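Local structure of putative protease (Parabacteroides distasonis ATCC 8503, 3KD4) at residues L134-T137 and S138-E142; C157-G161 and S162-A166; D318-G321 and L322-Q326. The protein is of uncharacterised function but is probably an exported hydrolase that cleaves peptide bonds. All blocks are in the same frame, centred on the assembly; numbering follows the deposited sequence.

Contact 1 of 3, residues L134-T137 and S138-E142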
# COMPACT_ATOMS: atom_id res chain seq x y z
N LEU A 134 -3.14 -4.26 -14.97
CA LEU A 134 -3.47 -4.01 -16.37
C LEU A 134 -4.43 -2.81 -16.58
O LEU A 134 -4.49 -2.22 -17.67
CB LEU A 134 -4.06 -5.28 -16.99
CG LEU A 134 -3.17 -6.53 -16.87
CD1 LEU A 134 -3.82 -7.72 -17.57
CD2 LEU A 134 -1.75 -6.27 -17.43
N GLN A 135 -5.13 -2.41 -15.52
CA GLN A 135 -5.95 -1.22 -15.54
C GLN A 135 -5.10 -0.00 -15.32
O GLN A 135 -4.20 -0.02 -14.48
CB GLN A 135 -7.04 -1.28 -14.46
CG GLN A 135 -8.06 -0.18 -14.52
CD GLN A 135 -9.26 -0.44 -13.63
OE1 GLN A 135 -9.11 -0.85 -12.49
NE2 GLN A 135 -10.45 -0.25 -14.17
N GLU A 136 -5.39 1.07 -16.06
CA GLU A 136 -4.70 2.35 -15.89
C GLU A 136 -5.68 3.46 -15.48
O GLU A 136 -6.88 3.24 -15.36
CB GLU A 136 -3.99 2.75 -17.19
CG GLU A 136 -3.08 1.69 -17.76
CD GLU A 136 -1.86 1.40 -16.89
OE1 GLU A 136 -1.52 2.17 -15.96
OE2 GLU A 136 -1.24 0.37 -17.16
N THR A 137 -5.16 4.66 -15.27
CA THR A 137 -5.98 5.82 -14.92
C THR A 137 -6.71 6.36 -16.15
O THR A 137 -7.63 7.15 -16.04
CB THR A 137 -5.09 6.92 -14.26
OG1 THR A 137 -4.00 7.21 -15.13
CG2 THR A 137 -4.51 6.42 -12.91
N SER A 138 -6.28 5.94 -17.33
CA SER A 138 -7.03 6.15 -18.57
C SER A 138 -7.52 4.79 -19.09
O SER A 138 -6.91 3.74 -18.79
CB SER A 138 -6.10 6.80 -19.60
OG SER A 138 -5.66 8.08 -19.19
N PRO A 139 -8.58 4.80 -19.90
CA PRO A 139 -9.01 3.55 -20.54
C PRO A 139 -7.94 2.91 -21.45
O PRO A 139 -7.10 3.61 -22.06
CB PRO A 139 -10.19 3.96 -21.43
CG PRO A 139 -10.39 5.44 -21.22
CD PRO A 139 -9.29 5.99 -20.42
N VAL A 140 -7.99 1.58 -21.52
CA VAL A 140 -7.11 0.78 -22.38
C VAL A 140 -8.00 0.05 -23.37
O VAL A 140 -8.81 -0.81 -22.98
CB VAL A 140 -6.24 -0.21 -21.57
CG1 VAL A 140 -5.35 -1.02 -22.53
CG2 VAL A 140 -5.39 0.54 -20.52
N LYS A 141 -7.87 0.40 -24.64
CA LYS A 141 -8.72 -0.16 -25.69
C LYS A 141 -8.40 -1.63 -25.92
O LYS A 141 -9.29 -2.43 -26.13
CB LYS A 141 -8.56 0.65 -26.98
CG LYS A 141 -9.40 0.18 -28.16
CD LYS A 141 -10.89 0.25 -27.84
CE LYS A 141 -11.79 0.11 -29.08
NZ LYS A 141 -13.20 -0.13 -28.64
N GLU A 142 -7.11 -1.96 -25.90
CA GLU A 142 -6.63 -3.33 -26.09
C GLU A 142 -5.34 -3.56 -25.33
O GLU A 142 -4.36 -2.82 -25.50
CB GLU A 142 -6.37 -3.61 -27.56
CG GLU A 142 -5.91 -5.05 -27.86
CD GLU A 142 -5.50 -5.22 -29.32
OE1 GLU A 142 -4.34 -4.90 -29.66
OE2 GLU A 142 -6.34 -5.67 -30.13
O HOH W 1 -7.62 1.15 -17.98
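The loop that carries the chain from strand 129-133, an outer strand of a three-stranded antiparallel sheet, to strand 140-150 of the large mixed sheet folds back on itself where Glu136 meets Val140. It illustrates how a short connection can be closed without a direct hydrogen bond between its two arms. The aliphatic part of Glu136 makes the contact: its CG lies 3.8 Å from Val140 CG2, the two side chains meeting at a slant. Val140 has CG1 anti to its backbone N (chi1 179°), which leaves CG2 as the branch facing the loop, and the same methyl also lies 4.1 Å from Leu134 O. A bend at chi2 (-67°) swings the Glu136 carboxylate off the valine and toward Arg133, just upstream, with which OE1 forms a salt bridge. One residue thus offers methylene to the buried valine and charge to an arginine.

Closer to the bend, Glu136 CB rests 3.5 Å from Ser138 O. A water bridges the backbone here, accepting from Glu136 N at 2.9 Å and donating to Ser138 O at 2.8 Å. One solvent molecule thus links an N-H and a carbonyl across the bend, though its protons have other acceptors within reach. The hydroxyls of Thr137 and Ser138 both hydrogen-bond to Tyr43 OH, and Ser138 OG also bonds to Ala2 O, which ties the bend to the N-terminal end of the chain. Beyond Pro139, backbone bonds from Val140 to Ile184 and from Lys141 to Tyr8 place the outgoing arm between strands 174-184 and 6-17. The bend is a connection between two sheets, from the outer strand 129-133 to strand 140-150, inside the DUF3857 region.

Contact 2 of 3, residues C157-G161 and S162-A166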
# COMPACT_ATOMS: atom_id res chain seq x y z
N CYS A 157 -0.48 -19.45 -13.67
CA CYS A 157 -0.84 -18.11 -14.07
C CYS A 157 -2.34 -17.91 -13.99
O CYS A 157 -3.14 -18.86 -14.14
CB CYS A 157 -0.30 -17.80 -15.48
SG CYS A 157 -0.57 -19.09 -16.74
N GLY A 158 -2.70 -16.67 -13.72
CA GLY A 158 -4.09 -16.31 -13.65
C GLY A 158 -4.27 -14.84 -13.95
O GLY A 158 -3.45 -14.01 -13.55
N LEU A 159 -5.37 -14.55 -14.63
CA LEU A 159 -5.79 -13.20 -14.85
C LEU A 159 -6.92 -12.93 -13.86
O LEU A 159 -7.98 -13.52 -13.96
CB LEU A 159 -6.26 -13.08 -16.31
CG LEU A 159 -6.72 -11.72 -16.78
CD1 LEU A 159 -5.58 -10.72 -16.59
CD2 LEU A 159 -7.21 -11.74 -18.23
N TYR A 160 -6.67 -12.10 -12.87
CA TYR A 160 -7.67 -11.72 -11.88
C TYR A 160 -8.37 -10.46 -12.30
O TYR A 160 -7.75 -9.55 -12.87
CB TYR A 160 -7.00 -11.42 -10.54
CG TYR A 160 -6.48 -12.65 -9.86
CD1 TYR A 160 -5.27 -13.22 -10.26
CD2 TYR A 160 -7.25 -13.29 -8.87
CE1 TYR A 160 -4.78 -14.40 -9.65
CE2 TYR A 160 -6.79 -14.47 -8.26
CZ TYR A 160 -5.55 -15.00 -8.64
OH TYR A 160 -5.13 -16.15 -8.04
N GLY A 161 -9.67 -10.39 -11.98
CA GLY A 161 -10.49 -9.24 -12.31
C GLY A 161 -10.91 -9.15 -13.76
O GLY A 161 -11.28 -8.09 -14.23
N SER A 162 -10.92 -10.27 -14.46
CA SER A 162 -11.34 -10.28 -15.85
C SER A 162 -11.72 -11.71 -16.18
O SER A 162 -11.06 -12.60 -15.74
CB SER A 162 -10.18 -9.90 -16.77
OG SER A 162 -10.54 -10.17 -18.11
N PRO A 163 -12.77 -11.92 -16.96
CA PRO A 163 -13.13 -13.28 -17.36
C PRO A 163 -12.39 -13.81 -18.59
O PRO A 163 -12.64 -14.93 -19.00
CB PRO A 163 -14.63 -13.16 -17.64
CG PRO A 163 -14.80 -11.77 -18.17
CD PRO A 163 -13.72 -10.91 -17.49
N VAL A 164 -11.48 -13.04 -19.17
CA VAL A 164 -10.82 -13.43 -20.40
C VAL A 164 -10.01 -14.70 -20.18
O VAL A 164 -9.32 -14.84 -19.18
CB VAL A 164 -9.95 -12.28 -20.97
CG1 VAL A 164 -9.03 -12.77 -22.10
CG2 VAL A 164 -10.89 -11.13 -21.45
N LYS A 165 -10.14 -15.63 -21.11
CA LYS A 165 -9.49 -16.95 -21.01
C LYS A 165 -8.10 -16.96 -21.66
O LYS A 165 -7.89 -16.33 -22.69
CB LYS A 165 -10.37 -17.98 -21.70
CG LYS A 165 -11.72 -18.23 -21.00
CD LYS A 165 -11.55 -19.05 -19.71
CE LYS A 165 -11.28 -18.19 -18.46
NZ LYS A 165 -10.44 -18.88 -17.38
N ALA A 166 -7.16 -17.67 -21.03
CA ALA A 166 -5.82 -17.91 -21.54
C ALA A 166 -5.87 -18.64 -22.88
O ALA A 166 -6.64 -19.56 -23.02
CB ALA A 166 -5.03 -18.74 -20.53
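No flat side chain enters the contact of Leu159 with Ser162 and Val164; the ring of Tyr160, the one aromatic group here, leaves the strand on the side facing away from the turn. Gly158 CA lies 4.5 Å from Tyr160 CE1, above the ring plane and displaced outward from its centre, while the ring also touches Val204 and Leu315, and its OH is hydrogen-bonded to the backbone N of Asp316. Since side chains alternate along strand 156-160, Leu159 points the other way, toward the loop that follows.

Its chi1 of -179° sends CG out toward the turn, and chi2 brings CD2 round to the serine and valine. There the methyl meets Ser162 OG at 3.7 Å and Val164 CB at 3.9 Å, and CG itself lies 3.9 Å from Ser162 CB. Trp179 also touches the leucine.

The chain reverses through Gly161, whose positive phi (76°) suits a residue lacking a side chain. Ser162 then opens an ST turn: Val164 N donates to Ser162 OG over 3.2 Å, with a nearly straight N-H...O angle of 171°. An alanine here would keep the CB packed on Leu159, but the lost hydroxyl would probably leave Val164 N without this acceptor and allow the turn to shift under the leucine.

Two kinds of chemistry therefore share one small surface site. Apolar packing, with little directional demand, joins strand to loop; no hydrogen bond crosses between them. The directional bond lies wholly inside the loop, where it probably holds Ser162 and Val164 at the spacing on which Leu159 packs.

Contact 3 of 3, residues D318-G321 and L322-Q326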
# COMPACT_ATOMS: atom_id res chain seq x y z
N ASP A 318 -1.27 -20.35 -3.57
CA ASP A 318 -0.54 -21.53 -4.08
C ASP A 318 0.05 -21.23 -5.45
O ASP A 318 1.07 -21.82 -5.85
CB ASP A 318 -1.50 -22.72 -4.20
CG ASP A 318 -1.88 -23.27 -2.87
OD1 ASP A 318 -0.99 -23.28 -1.98
OD2 ASP A 318 -3.03 -23.75 -2.75
N ALA A 319 -0.57 -20.31 -6.17
CA ALA A 319 -0.21 -20.03 -7.58
C ALA A 319 0.49 -18.70 -7.76
O ALA A 319 0.62 -18.22 -8.89
CB ALA A 319 -1.48 -20.05 -8.47
N CYS A 320 0.89 -18.03 -6.70
CA CYS A 320 1.68 -16.85 -6.94
C CYS A 320 3.07 -16.92 -6.35
O CYS A 320 3.39 -17.81 -5.58
CB CYS A 320 0.96 -15.63 -6.54
SG CYS A 320 0.72 -15.55 -4.81
N GLY A 321 3.91 -16.00 -6.80
CA GLY A 321 5.29 -15.88 -6.31
C GLY A 321 5.40 -14.73 -5.32
O GLY A 321 4.44 -14.37 -4.60
N LEU A 322 6.57 -14.15 -5.26
CA LEU A 322 6.87 -13.08 -4.32
C LEU A 322 6.37 -11.71 -4.80
O LEU A 322 6.16 -10.80 -3.98
CB LEU A 322 8.38 -13.07 -4.06
CG LEU A 322 9.01 -14.38 -3.54
CD1 LEU A 322 10.53 -14.17 -3.27
CD2 LEU A 322 8.32 -14.97 -2.28
N ALA A 323 6.14 -11.56 -6.09
CA ALA A 323 5.72 -10.27 -6.67
C ALA A 323 4.35 -9.85 -6.18
O ALA A 323 4.09 -8.68 -6.08
CB ALA A 323 5.78 -10.29 -8.27
N ALA A 324 3.50 -10.80 -5.81
CA ALA A 324 2.19 -10.51 -5.26
C ALA A 324 2.23 -10.09 -3.75
O ALA A 324 1.21 -9.69 -3.22
CB ALA A 324 1.28 -11.72 -5.44
N ILE A 325 3.39 -10.17 -3.08
CA ILE A 325 3.48 -9.79 -1.66
C ILE A 325 3.34 -8.26 -1.56
O ILE A 325 4.03 -7.54 -2.27
CB ILE A 325 4.77 -10.26 -1.02
CG1 ILE A 325 4.83 -11.80 -1.02
CG2 ILE A 325 4.94 -9.69 0.44
CD1 ILE A 325 6.19 -12.38 -0.56
N GLN A 326 2.45 -7.78 -0.68
CA GLN A 326 2.23 -6.35 -0.48
C GLN A 326 2.89 -5.80 0.74
O GLN A 326 3.26 -4.65 0.73
CB GLN A 326 0.71 -5.98 -0.50
CG GLN A 326 -0.18 -6.64 0.52
CD GLN A 326 -1.66 -6.14 0.49
OE1 GLN A 326 -2.27 -6.05 -0.59
NE2 GLN A 326 -2.24 -5.84 1.70
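Cys320 SG packs against Ala324 CB at 3.9 Å, and Cys320 CB follows at 4.1 Å, so thiol and methyl close the buried heart of this bend. The sulfur is put there by its first torsion (chi1 66°), which seats it between the backbone N and the carbonyl carbon and aims it across the bend. Tyr311 touches the cysteine and Leu315 the alanine, adding to the enclosure. Gly321, also buried, forms the hinge between the two arms. Beyond it Leu322 turns away from the cysteine and packs into helix 211-222, on Ala214, Leu215 and Leu218.

The second half of the bend is a type I beta turn from Leu322 to Ile325, closed by Ile325 N donating to Leu322 O at 3.0 Å. It sits in the connection between strands 305-312 and 327-334, antiparallel neighbours in the five-stranded sheet. The start of the turn is gripped from outside, for the two carboxylate oxygens of Asp129 accept separately from Leu322 N and Ala323 N.

Looser contacts also occur inside the bend: Gly321 O is 3.9 Å from Ala324 N and 4.4 Å from Ile325 CG1, distances of simple proximity. The solvent side is marked by Ala323 and Ile325, both only partly covered, in contrast to the buried cysteine and alanine. Ala323 has a glycerol, probably from the crystallisation liquor, about 4 Å from its side chain at the nearest atoms.

Overall arrangement
The three contacts show how one device, a chain bending back on itself, changes with its surroundings. Contact 3 is buried, contact 1 partly so, and contact 2 lies at the surface. Contacts 1 and 2 fall within the DUF3857 region and touch directly, Leu134 CD1 packing on Leu159 CD1 at 3.6 Å; each adjoins an outer strand of the same three-stranded sheet. Contact 3 lies in the loop joining two strands of a separate, five-stranded sheet, its nearest atoms about 5 Å from contact 2 and about 12 Å from contact 1. At the surface, polar bonding within the loop accompanies apolar packing, whereas the more buried contact 3 has its turn enclosed by helix 211-222 and strand 305-312.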